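Local coordinates for protein NBR1 homolog (Arabidopsis thaliana, PDB 6TGS) that is an autophagic substrate that probably acts as a receptor for degradation of ubiquitinated protein aggregates, and dimerises through its N-terminal PB1 domain, at residues A[33-36]-A[37-41]. The protein carries 3 engineered substitutions. Sequence-based numbering, arbitrary orientation.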
ATOM      1  N   LEU A  33      -3.591  -7.328  -5.944  0.60 38.64           N
ATOM      2  CA  LEU A  33      -2.357  -7.273  -5.174  0.60 36.40           C
ATOM      3  C   LEU A  33      -2.632  -7.739  -3.753  0.60 36.75           C
ATOM      4  O   LEU A  33      -3.667  -7.396  -3.171  0.60 33.43           O
ATOM      5  CB  LEU A  33      -1.775  -5.852  -5.161  0.60 34.43           C
ATOM      6  CG  LEU A  33      -0.316  -5.703  -4.717  0.60 29.62           C
ATOM      7  CD1 LEU A  33       0.621  -6.385  -5.696  0.60 27.93           C
ATOM      8  CD2 LEU A  33       0.052  -4.239  -4.579  0.60 28.07           C
ATOM      9  N   GLU A  34      -1.706  -8.519  -3.203  0.60 33.69           N
ATOM     10  CA  GLU A  34      -1.733  -8.948  -1.811  0.60 31.90           C
ATOM     11  C   GLU A  34      -0.513  -8.382  -1.088  0.60 30.88           C
ATOM     12  O   GLU A  34       0.368  -7.761  -1.697  0.60 26.81           O
ATOM     13  CB  GLU A  34      -1.777 -10.477  -1.705  0.60 33.79           C
ATOM     14  CG  GLU A  34      -0.628 -11.178  -2.414  0.60 35.57           C
ATOM     15  CD  GLU A  34      -0.209 -12.456  -1.722  0.60 40.91           C
ATOM     16  OE1 GLU A  34       0.144 -12.398  -0.522  0.60 38.69           O
ATOM     17  OE2 GLU A  34      -0.233 -13.523  -2.374  0.60 52.51           O
ATOM     18  N   MET A  35      -0.463  -8.621   0.228  1.00 28.48           N
ATOM     19  CA  MET A  35       0.559  -7.991   1.058  1.00 26.02           C
ATOM     20  C   MET A  35       1.958  -8.419   0.638  1.00 28.00           C
ATOM     21  O   MET A  35       2.886  -7.602   0.642  1.00 23.85           O
ATOM     22  CB  MET A  35       0.315  -8.308   2.536  1.00 27.97           C
ATOM     23  CG  MET A  35      -0.771  -7.431   3.199  1.00 28.34           C
ATOM     24  SD  MET A  35      -0.367  -5.665   3.321  1.00 31.13           S
ATOM     25  CE  MET A  35       1.282  -5.816   4.015  1.00 28.43           C
ATOM     26  N   ALA A  36       2.126  -9.680   0.227  1.00 22.80           N
ATOM     27  CA  ALA A  36       3.449 -10.125  -0.199  1.00 26.83           C
ATOM     28  C   ALA A  36       3.924  -9.358  -1.430  1.00 23.06           C
ATOM     29  O   ALA A  36       5.098  -8.962  -1.517  1.00 23.07           O
ATOM     30  CB  ALA A  36       3.438 -11.626  -0.481  1.00 28.17           C
ATOM     31  N   GLY A  37       3.047  -9.168  -2.413  1.00 23.50           N
ATOM     32  CA  GLY A  37       3.453  -8.448  -3.607  1.00 25.09           C
ATOM     33  C   GLY A  37       3.691  -6.973  -3.347  1.00 21.60           C
ATOM     34  O   GLY A  37       4.561  -6.363  -3.977  1.00 20.36           O
ATOM     35  N   LEU A  38       2.933  -6.388  -2.411  1.00 19.92           N
ATOM     36  CA  LEU A  38       3.160  -4.995  -2.024  1.00 16.56           C
ATOM     37  C   LEU A  38       4.525  -4.835  -1.372  1.00 19.68           C
ATOM     38  O   LEU A  38       5.283  -3.908  -1.691  1.00 17.08           O
ATOM     39  CB  LEU A  38       2.051  -4.542  -1.071  1.00 18.67           C
ATOM     40  CG  LEU A  38       2.252  -3.150  -0.493  1.00 16.32           C
ATOM     41  CD1 LEU A  38       2.324  -2.118  -1.630  1.00 20.72           C
ATOM     42  CD2 LEU A  38       1.127  -2.844   0.502  1.00 23.40           C
ATOM     43  N   LYS A  39       4.856  -5.736  -0.449  1.00 17.53           N
ATOM     44  CA  LYS A  39       6.153  -5.662   0.205  1.00 16.48           C
ATOM     45  C   LYS A  39       7.282  -5.858  -0.800  1.00 15.23           C
ATOM     46  O   LYS A  39       8.337  -5.224  -0.690  1.00 18.81           O
ATOM     47  CB  LYS A  39       6.215  -6.693   1.342  1.00 18.08           C
ATOM     48  CG  LYS A  39       5.397  -6.257   2.542  1.00 22.03           C
ATOM     49  CD  LYS A  39       5.475  -7.235   3.691  1.00 27.79           C
ATOM     50  CE  LYS A  39       6.829  -7.159   4.378  1.00 25.90           C
ATOM     51  NZ  LYS A  39       6.890  -8.052   5.579  1.00 28.76           N
ATOM     52  N   GLU A  40       7.088  -6.738  -1.784  1.00 16.40           N
ATOM     53  CA  GLU A  40       8.138  -6.982  -2.766  1.00 15.29           C
ATOM     54  C   GLU A  40       8.354  -5.757  -3.645  1.00 15.48           C
ATOM     55  O   GLU A  40       9.484  -5.443  -4.025  1.00 19.16           O
ATOM     56  CB  GLU A  40       7.787  -8.203  -3.613  1.00 19.99           C
ATOM     57  CG  GLU A  40       7.901  -9.514  -2.827  1.00 21.24           C
ATOM     58  CD  GLU A  40       7.201 -10.676  -3.521  1.00 35.78           C
ATOM     59  OE1 GLU A  40       6.537 -10.452  -4.550  1.00 37.22           O
ATOM     60  OE2 GLU A  40       7.302 -11.816  -3.022  1.00 35.38           O
ATOM     61  N   LYS A  41       7.271  -5.073  -3.997  1.00 16.97           N
ATOM     62  CA  LYS A  41       7.411  -3.866  -4.796  1.00 14.98           C
ATOM     63  C   LYS A  41       8.114  -2.779  -3.994  1.00 16.45           C
ATOM     64  O   LYS A  41       9.050  -2.140  -4.477  1.00 17.10           O
ATOM     65  CB  LYS A  41       6.024  -3.419  -5.267  1.00 16.95           C
ATOM     66  CG  LYS A  41       6.052  -2.236  -6.214  1.00 18.20           C
ATOM     67  CD  LYS A  41       6.443  -2.691  -7.627  1.00 27.93           C
ATOM     68  CE  LYS A  41       6.426  -1.531  -8.595  1.00 28.95           C
ATOM     69  NZ  LYS A  41       6.367  -2.017 -10.008  1.00 31.29           N
TER
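Leu-38, Lys-39 and Glu-40 turn their amides back on the carbonyls of Glu-34, Met-35 and Ala-36, so that the chain passes from Leu-33 through the N-cap Glu-34 into the first turns of helix 35-46. The three i to i+4 bonds measure 3.0 Å from Leu-38 N to Glu-34 O, 2.9 Å from Lys-39 N to Met-35 O and 3.0 Å from Glu-40 N to Ala-36 O. In the conformer described, Glu-34 sets CG between its backbone N and carbonyl carbon (chi1 57°), the carboxylate folds back and OE1 accepts a weak bond from Ala-36 N at 3.4 Å. Asp-71 takes the preceding amide, Met-35 N, through OD1. Just ahead of the cap, Leu-33, in one of its two conformers, leans over the first turn, its side chain crossing that of Leu-38 at about a right angle. Its CD2 lies 4.0 Å from Leu-38 CB, while CD1 rests 3.9 Å from Gly-37 C, a place where the helix has no side chain. Met-35 curls so that SD comes 4.3 Å from Leu-38 CD2, and both residues reach Leu-68 and Leu-74. Lys-39 lays CG against Met-35 O at 3.4 Å before its chain bends at chi3 (73°) and NZ bonds to Ala-52 O. Leu-38 also meets Phe-21 of strand 17-23. The arrangement is a capped helix N-terminus with a hydrophobic staple between Leu-33 (N') and Leu-38 (N4), opening the first helix of the ubiquitin-like PB1 fold.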